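PDB 6E29: SWD1-like protein from Myceliophthora thermophila, which is probably a WD-repeat subunit of the COMPASS histone H3 lysine methyltransferase complex, present here as its beta-propeller domain. Local coordinates for residues Phe129-Asp137 against Val144-Pro152; Asp171-Ile179 against Leu189-Leu197. One frame throughout, in Å; residues are numbered along the deposited sequence.

Interaction 1: Phe129-Asp137 against Val144-Pro152; sequences FEDQPMLVD and VRYVLPSVP
Leu148 laps over the backbone and side chain of Leu135: its CG stands 4.0 Å from Leu135 CB, while CD1 lies on the peptide between Met134 and Leu135. Chi1 of -74° sets Leu148 CG beside its own backbone N and turns the branched end toward residues 134-135, as CB stays against Pro133, 3.9 Å from Pro133 CG. With alanine in its place, CG and both methyls go, and a gap would probably open over the Met134-Leu135 peptide and beside Leu135 CB, while the contact of CB with Pro133 could stay. On the face that carries Met134, Val136, Arg145 and Val147, the methionine chain, bent at chi2 (-70°) and chi3 (-64°), curls across to the partner strand. Its CE reaches 3.5 Å from Arg145 CB, and SD passes near Val147. On the other face, Tyr146 lies with its ring edge to the carbonyl O of Leu135, 3.4 Å from CD1, and to Asp137 CB. The two strands form an antiparallel hairpin: Leu135 and Asp137 form hydrogen-bonded pairs with Tyr146 and Val144, and Met134 and Val136 form non-hydrogen-bonded pairs with Val147 and Arg145. Leu135 N donates to Tyr146 O at 2.9 Å. Beyond the Met134-Val147 pair, Leu148 N donates to Pro133 O at 2.9 Å, which prolongs the pairing by one bond. Arg145 sends its guanidinium to Glu143 and Arg106 O and makes a cation-pi contact with Phe107. Strands 134-137 and 144-147 are the last two of a four-stranded antiparallel blade of the WD-repeat propeller. Strand 123-128 flanks 134-137 on its inner side, touched by Leu135 and Val136, and strand 176-181 of the next blade packs on Pro133, Leu135 and Leu148.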
loop_
_atom_site.group_PDB
_atom_site.type_symbol
_atom_site.label_atom_id
_atom_site.label_comp_id
_atom_site.label_asym_id
_atom_site.label_seq_id
_atom_site.Cartn_x
_atom_site.Cartn_y
_atom_site.Cartn_z
ATOM N N PHE B 129 -11.563 -2.506 6.556
ATOM C CA PHE B 129 -12.645 -3.093 5.788
ATOM C C PHE B 129 -14.004 -2.637 6.354
ATOM O O PHE B 129 -14.318 -2.850 7.535
ATOM C CB PHE B 129 -12.508 -4.617 5.783
ATOM C CG PHE B 129 -13.602 -5.332 5.026
ATOM C CD1 PHE B 129 -13.721 -5.191 3.646
ATOM C CD2 PHE B 129 -14.493 -6.147 5.689
ATOM C CE1 PHE B 129 -14.733 -5.843 2.949
ATOM C CE2 PHE B 129 -15.514 -6.815 4.997
ATOM C CZ PHE B 129 -15.639 -6.650 3.628
ATOM N N GLU B 130 -14.802 -1.988 5.512
ATOM C CA GLU B 130 -16.150 -1.571 5.891
ATOM C C GLU B 130 -16.145 -0.768 7.190
ATOM O O GLU B 130 -17.090 -0.843 7.977
ATOM C CB GLU B 130 -17.090 -2.778 6.013
ATOM C CG GLU B 130 -17.248 -3.558 4.707
ATOM C CD GLU B 130 -18.288 -4.688 4.753
ATOM O OE1 GLU B 130 -18.645 -5.190 5.860
ATOM O OE2 GLU B 130 -18.758 -5.052 3.643
ATOM N N ASP B 131 -15.076 -0.014 7.433
ATOM C CA ASP B 131 -14.989 0.835 8.613
ATOM C C ASP B 131 -14.226 2.112 8.273
ATOM O O ASP B 131 -13.627 2.233 7.201
ATOM C CB ASP B 131 -14.354 0.103 9.781
ATOM C CG ASP B 131 -15.033 0.425 11.080
ATOM O OD1 ASP B 131 -15.538 1.595 11.212
ATOM O OD2 ASP B 131 -15.086 -0.510 11.927
ATOM N N GLN B 132 -14.271 3.077 9.202
ATOM C CA GLN B 132 -13.671 4.380 8.963
ATOM C C GLN B 132 -12.147 4.305 9.024
ATOM O O GLN B 132 -11.599 3.636 9.907
ATOM C CB GLN B 132 -14.163 5.380 10.016
ATOM C CG GLN B 132 -15.676 5.443 10.134
ATOM C CD GLN B 132 -16.149 5.696 11.568
ATOM O OE1 GLN B 132 -16.700 6.758 11.858
ATOM N NE2 GLN B 132 -15.941 4.712 12.468
ATOM N N PRO B 133 -11.440 5.049 8.173
ATOM C CA PRO B 133 -9.966 5.048 8.232
ATOM C C PRO B 133 -9.493 5.783 9.469
ATOM O O PRO B 133 -10.192 6.642 9.983
ATOM C CB PRO B 133 -9.555 5.806 6.969
ATOM C CG PRO B 133 -10.713 6.742 6.704
ATOM C CD PRO B 133 -11.939 5.948 7.127
ATOM N N MET B 134 -8.302 5.423 9.956
ATOM C CA MET B 134 -7.863 5.922 11.260
ATOM C C MET B 134 -6.422 6.423 11.227
ATOM O O MET B 134 -5.563 5.843 10.563
ATOM C CB MET B 134 -7.973 4.830 12.352
ATOM C CG MET B 134 -9.349 4.230 12.544
ATOM S SD MET B 134 -10.518 5.395 13.274
ATOM C CE MET B 134 -9.769 5.634 14.854
ATOM N N LEU B 135 -6.180 7.523 11.939
ATOM C CA LEU B 135 -4.844 8.003 12.259
ATOM C C LEU B 135 -4.593 7.708 13.738
ATOM O O LEU B 135 -5.343 8.170 14.612
ATOM C CB LEU B 135 -4.730 9.495 11.954
ATOM C CG LEU B 135 -3.332 10.097 12.023
ATOM C CD1 LEU B 135 -2.466 9.328 11.110
ATOM C CD2 LEU B 135 -3.341 11.556 11.576
ATOM N N VAL B 136 -3.567 6.924 14.040
ATOM C CA VAL B 136 -3.340 6.504 15.425
ATOM C C VAL B 136 -1.994 7.022 15.910
ATOM O O VAL B 136 -0.974 6.830 15.247
ATOM C CB VAL B 136 -3.420 4.970 15.584
ATOM C CG1 VAL B 136 -3.175 4.582 17.055
ATOM C CG2 VAL B 136 -4.778 4.443 15.121
ATOM N N ASP B 137 -1.982 7.640 17.088
ATOM C CA ASP B 137 -0.730 8.006 17.749
ATOM C C ASP B 137 -0.327 6.896 18.710
ATOM O O ASP B 137 -1.039 6.635 19.695
ATOM C CB ASP B 137 -0.922 9.345 18.472
ATOM C CG ASP B 137 0.249 9.738 19.366
ATOM O OD1 ASP B 137 1.297 9.057 19.417
ATOM O OD2 ASP B 137 0.095 10.779 20.064
ATOM N N VAL B 144 -3.671 6.815 21.066
ATOM C CA VAL B 144 -4.722 7.796 20.847
ATOM C C VAL B 144 -5.139 7.672 19.387
ATOM O O VAL B 144 -4.301 7.792 18.487
ATOM C CB VAL B 144 -4.267 9.223 21.172
ATOM C CG1 VAL B 144 -5.521 10.178 21.196
ATOM C CG2 VAL B 144 -3.477 9.256 22.458
ATOM N N ARG B 145 -6.422 7.421 19.152
ATOM C CA ARG B 145 -6.906 7.205 17.803
ATOM C C ARG B 145 -7.652 8.451 17.334
ATOM O O ARG B 145 -8.306 9.130 18.125
ATOM C CB ARG B 145 -7.853 5.999 17.739
ATOM C CG ARG B 145 -7.397 4.779 18.491
ATOM C CD ARG B 145 -8.255 3.552 18.183
ATOM N NE ARG B 145 -7.870 2.450 19.068
ATOM C CZ ARG B 145 -8.187 1.175 18.862
ATOM N NH1 ARG B 145 -8.907 0.840 17.806
ATOM N NH2 ARG B 145 -7.785 0.240 19.704
ATOM N N TYR B 146 -7.573 8.729 16.034
ATOM C CA TYR B 146 -8.268 9.855 15.421
ATOM C C TYR B 146 -9.002 9.363 14.192
ATOM O O TYR B 146 -8.379 8.728 13.333
ATOM C CB TYR B 146 -7.287 10.933 15.007
ATOM C CG TYR B 146 -6.557 11.498 16.190
ATOM C CD1 TYR B 146 -5.336 10.998 16.566
ATOM C CD2 TYR B 146 -7.107 12.540 16.932
ATOM C CE1 TYR B 146 -4.659 11.508 17.642
ATOM C CE2 TYR B 146 -6.450 13.051 18.020
ATOM C CZ TYR B 146 -5.209 12.531 18.360
ATOM O OH TYR B 146 -4.517 13.007 19.451
ATOM N N VAL B 147 -10.308 9.635 14.097
ATOM C CA VAL B 147 -11.051 9.173 12.916
ATOM C C VAL B 147 -10.654 10.019 11.709
ATOM O O VAL B 147 -10.558 11.253 11.795
ATOM C CB VAL B 147 -12.574 9.249 13.140
ATOM C CG1 VAL B 147 -13.322 8.778 11.853
ATOM C CG2 VAL B 147 -13.008 8.450 14.302
ATOM N N LEU B 148 -10.464 9.405 10.632
ATOM C CA LEU B 148 -10.182 10.194 9.431
ATOM C C LEU B 148 -11.401 10.223 8.516
ATOM O O LEU B 148 -12.231 9.303 8.540
ATOM C CB LEU B 148 -8.985 9.606 8.662
ATOM C CG LEU B 148 -7.575 9.788 9.206
ATOM C CD1 LEU B 148 -6.622 8.964 8.344
ATOM C CD2 LEU B 148 -7.189 11.265 9.153
ATOM N N PRO B 149 -11.572 11.291 7.746
ATOM C CA PRO B 149 -12.785 11.414 6.923
ATOM C C PRO B 149 -12.654 10.653 5.619
ATOM O O PRO B 149 -11.586 10.585 5.014
ATOM C CB PRO B 149 -12.882 12.925 6.659
ATOM C CG PRO B 149 -11.490 13.357 6.586
ATOM C CD PRO B 149 -10.690 12.466 7.586
ATOM N N SER B 150 -13.758 10.062 5.184
ATOM C CA SER B 150 -13.842 9.493 3.845
ATOM C C SER B 150 -14.419 10.454 2.837
ATOM O O SER B 150 -14.159 10.323 1.636
ATOM C CB SER B 150 -14.718 8.240 3.842
ATOM O OG SER B 150 -13.963 7.091 4.162
ATOM N N VAL B 151 -15.218 11.400 3.316
ATOM C CA VAL B 151 -15.988 12.265 2.451
ATOM C C VAL B 151 -15.916 13.682 3.076
ATOM O O VAL B 151 -15.832 13.777 4.291
ATOM C CB VAL B 151 -17.413 11.708 2.379
ATOM C CG1 VAL B 151 -18.401 12.681 2.741
ATOM C CG2 VAL B 151 -17.601 11.099 1.082
ATOM N N PRO B 152 -15.858 14.717 2.251
ATOM C CA PRO B 152 -15.917 16.094 2.776
ATOM C C PRO B 152 -17.158 16.343 3.621
ATOM O O PRO B 152 -18.196 15.672 3.509
ATOM C CB PRO B 152 -15.963 16.952 1.501
ATOM C CG PRO B 152 -15.469 16.064 0.392
ATOM C CD PRO B 152 -15.899 14.686 0.776
#

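Interaction 2: Asp171-Ile179 against Leu189-Leu197; sequences DAKHMTTAI and LAGTTKGRL
Strands 176-179 and 189-192 run antiparallel, their axes at 149°, and a classic beta bulge sets Thr177 and Ala178 together opposite Gly191. At the bulge Gly191 O takes a firm bond from Thr177 N (2.7 Å) and a weak one from Ala178 N, while Gly191 N returns a bond to Ala178 O. Thr177 OG1 turns to Ile218 O of the following blade, and its CG2 meets the CG2 methyl of Thr193 at 3.6 Å. Thr193 closes the open end of the hairpin. Chi1 of 47° holds its hydroxyl between backbone N and carbonyl carbon, where OG1 accepts from Met175 N (2.9 Å), and Thr193 N in turn donates to Met175 O; this reciprocal pair grips the Met175 backbone from one residue. Next along, the Lys194 chain crosses the His174 ring at about a right angle and sets CG over one face, a CH-pi contact 3.5 Å from the ring centroid. Bends at chi2 and chi4 then carry NZ back to Lys173, for a weak bond to its O. In the plane of the imidazole a water sits at the edge, 2.8 Å from His174 ND1 and 2.7 Å from Thr192 OG1. That hydroxyl also accepts from Lys194 N in an ST turn and from Arg196 N, so it organises the type I turn of 192-195 while reaching the histidine through the water. Deeper in, Ala190 CB touches both Thr176 CG2 and Ile179 CG1, 3.8 and 3.9 Å away. Strand 176-181 is the first of its four-stranded blade and 187-192 the second; 196-201 continues the sheet beyond it. Helix 161-171 leads into the segment, and strand 218-223 of the next blade touches Ala178 and Leu197.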
loop_
_atom_site.group_PDB
_atom_site.type_symbol
_atom_site.label_atom_id
_atom_site.label_comp_id
_atom_site.label_asym_id
_atom_site.label_seq_id
_atom_site.Cartn_x
_atom_site.Cartn_y
_atom_site.Cartn_z
ATOM N N ASP B 171 -23.649 9.024 0.894
ATOM C CA ASP B 171 -22.310 9.468 1.272
ATOM C C ASP B 171 -21.564 8.360 1.988
ATOM O O ASP B 171 -20.337 8.234 1.855
ATOM C CB ASP B 171 -22.380 10.684 2.197
ATOM C CG ASP B 171 -22.846 11.936 1.493
ATOM O OD1 ASP B 171 -22.964 11.927 0.248
ATOM O OD2 ASP B 171 -23.084 12.938 2.196
ATOM N N ALA B 172 -22.293 7.559 2.760
ATOM C CA ALA B 172 -21.684 6.485 3.536
ATOM C C ALA B 172 -21.175 5.352 2.660
ATOM O O ALA B 172 -20.411 4.513 3.137
ATOM C CB ALA B 172 -22.704 5.958 4.562
ATOM N N LYS B 173 -21.581 5.288 1.396
ATOM C CA LYS B 173 -21.008 4.260 0.545
ATOM C C LYS B 173 -19.596 4.578 0.128
ATOM O O LYS B 173 -18.921 3.708 -0.433
ATOM C CB LYS B 173 -21.875 4.061 -0.680
ATOM C CG LYS B 173 -23.248 3.540 -0.306
ATOM C CD LYS B 173 -24.176 3.525 -1.516
ATOM C CE LYS B 173 -25.530 2.928 -1.146
ATOM N NZ LYS B 173 -26.399 2.950 -2.357
ATOM N N HIS B 174 -19.132 5.797 0.378
ATOM C CA HIS B 174 -17.752 6.168 0.074
ATOM C C HIS B 174 -16.869 5.704 1.216
ATOM O O HIS B 174 -16.919 6.283 2.302
ATOM C CB HIS B 174 -17.629 7.673 -0.086
ATOM C CG HIS B 174 -18.356 8.219 -1.256
ATOM N ND1 HIS B 174 -17.690 8.744 -2.348
ATOM C CD2 HIS B 174 -19.685 8.376 -1.506
ATOM C CE1 HIS B 174 -18.579 9.164 -3.235
ATOM N NE2 HIS B 174 -19.796 8.967 -2.742
ATOM N N MET B 175 -16.100 4.649 1.009
ATOM C CA MET B 175 -15.296 4.114 2.105
ATOM C C MET B 175 -13.843 4.053 1.668
ATOM O O MET B 175 -13.550 3.812 0.492
ATOM C CB MET B 175 -15.784 2.747 2.523
ATOM C CG MET B 175 -17.257 2.818 2.904
ATOM S SD MET B 175 -17.844 1.459 3.826
ATOM C CE MET B 175 -17.398 0.114 2.706
ATOM N N THR B 176 -12.932 4.299 2.607
ATOM C CA THR B 176 -11.532 4.418 2.255
ATOM C C THR B 176 -10.842 3.051 2.280
ATOM O O THR B 176 -10.932 2.308 3.265
ATOM C CB THR B 176 -10.853 5.375 3.230
ATOM O OG1 THR B 176 -11.412 6.690 3.079
ATOM C CG2 THR B 176 -9.355 5.410 3.036
ATOM N N THR B 177 -10.102 2.741 1.211
ATOM C CA THR B 177 -9.607 1.387 1.000
ATOM C C THR B 177 -8.105 1.338 0.923
ATOM O O THR B 177 -7.548 0.231 0.933
ATOM C CB THR B 177 -10.174 0.805 -0.296
ATOM O OG1 THR B 177 -10.050 1.814 -1.310
ATOM C CG2 THR B 177 -11.633 0.388 -0.092
ATOM N N ALA B 178 -7.438 2.480 0.889
ATOM C CA ALA B 178 -5.992 2.508 0.742
ATOM C C ALA B 178 -5.567 3.874 1.215
ATOM O O ALA B 178 -6.277 4.845 0.974
ATOM C CB ALA B 178 -5.514 2.295 -0.721
ATOM N N ILE B 179 -4.422 3.961 1.874
ATOM C CA ILE B 179 -3.987 5.278 2.326
ATOM C C ILE B 179 -2.477 5.282 2.467
ATOM O O ILE B 179 -1.894 4.290 2.908
ATOM C CB ILE B 179 -4.678 5.631 3.660
ATOM C CG1 ILE B 179 -4.448 7.110 3.992
ATOM C CG2 ILE B 179 -4.239 4.622 4.791
ATOM C CD1 ILE B 179 -5.281 7.593 5.179
ATOM N N LEU B 189 -2.764 10.629 1.380
ATOM C CA LEU B 189 -3.436 10.386 0.108
ATOM C C LEU B 189 -4.233 9.117 0.294
ATOM O O LEU B 189 -3.677 8.075 0.664
ATOM C CB LEU B 189 -2.430 10.251 -1.044
ATOM C CG LEU B 189 -1.356 11.330 -1.150
ATOM C CD1 LEU B 189 -0.452 10.997 -2.285
ATOM C CD2 LEU B 189 -1.960 12.684 -1.340
ATOM N N ALA B 190 -5.531 9.177 0.046
ATOM C CA ALA B 190 -6.357 8.012 0.309
ATOM C C ALA B 190 -7.229 7.699 -0.900
ATOM O O ALA B 190 -7.636 8.598 -1.653
ATOM C CB ALA B 190 -7.241 8.230 1.542
ATOM N N GLY B 191 -7.464 6.417 -1.088
ATOM C CA GLY B 191 -8.347 5.946 -2.143
ATOM C C GLY B 191 -9.617 5.356 -1.572
ATOM O O GLY B 191 -9.639 4.831 -0.451
ATOM N N THR B 192 -10.690 5.388 -2.380
ATOM C CA THR B 192 -11.984 4.971 -1.894
ATOM C C THR B 192 -12.639 3.961 -2.817
ATOM O O THR B 192 -12.187 3.697 -3.947
ATOM C CB THR B 192 -12.957 6.154 -1.750
ATOM O OG1 THR B 192 -13.375 6.577 -3.063
ATOM C CG2 THR B 192 -12.319 7.317 -0.951
ATOM N N THR B 193 -13.740 3.411 -2.309
ATOM C CA THR B 193 -14.586 2.479 -3.044
ATOM C C THR B 193 -15.256 3.128 -4.248
ATOM O O THR B 193 -15.819 2.420 -5.089
ATOM C CB THR B 193 -15.674 1.935 -2.098
ATOM O OG1 THR B 193 -16.254 3.050 -1.386
ATOM C CG2 THR B 193 -15.081 0.985 -1.106
ATOM N N LYS B 194 -15.256 4.447 -4.325
ATOM C CA LYS B 194 -15.919 5.150 -5.411
ATOM C C LYS B 194 -14.904 5.709 -6.400
ATOM O O LYS B 194 -15.239 6.571 -7.219
ATOM C CB LYS B 194 -16.833 6.253 -4.841
ATOM C CG LYS B 194 -18.055 5.758 -4.029
ATOM C CD LYS B 194 -19.216 5.314 -4.928
ATOM C CE LYS B 194 -20.413 4.835 -4.113
ATOM N NZ LYS B 194 -20.159 3.451 -3.586
ATOM N N GLY B 195 -13.667 5.213 -6.337
ATOM C CA GLY B 195 -12.616 5.575 -7.276
ATOM C C GLY B 195 -12.100 6.991 -7.107
ATOM O O GLY B 195 -11.531 7.565 -8.050
ATOM N N ARG B 196 -12.236 7.560 -5.908
ATOM C CA ARG B 196 -11.740 8.899 -5.667
ATOM C C ARG B 196 -10.395 8.847 -4.957
ATOM O O ARG B 196 -10.115 7.920 -4.203
ATOM C CB ARG B 196 -12.701 9.752 -4.833
ATOM C CG ARG B 196 -14.122 9.809 -5.467
ATOM C CD ARG B 196 -14.951 10.819 -4.715
ATOM N NE ARG B 196 -14.535 12.183 -5.026
ATOM C CZ ARG B 196 -14.914 12.819 -6.135
ATOM N NH1 ARG B 196 -15.710 12.203 -7.009
ATOM N NH2 ARG B 196 -14.485 14.051 -6.382
ATOM N N LEU B 197 -9.548 9.831 -5.272
ATOM C CA LEU B 197 -8.321 10.103 -4.515
ATOM C C LEU B 197 -8.579 11.345 -3.652
ATOM O O LEU B 197 -8.881 12.417 -4.181
ATOM C CB LEU B 197 -7.146 10.301 -5.477
ATOM C CG LEU B 197 -5.681 10.258 -4.972
ATOM C CD1 LEU B 197 -5.318 11.525 -4.236
ATOM C CD2 LEU B 197 -5.460 9.047 -4.070
HETATM O O HOH W 1 -14.935 8.640 -2.376
#

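From the N terminus, interaction 1 comes first: it closes the six-residue loop between strands 134-137 and 144-147 and so completes one propeller blade. The chain then goes through helix 161-171 to residues 171-179, and interaction 2 closes the hairpin made with strand 187-192 at the start of the following blade. The two loops lie in series, neither nested nor crossed, their centres about 12 Å apart. They meet where the 144-152 segment leaves its strand: Ser150 OG and Thr176 OG1 probably share a hydrogen bond, and Val151 packs on His174. Pro133 adds a contact to Thr176, joining the two neighbouring blades.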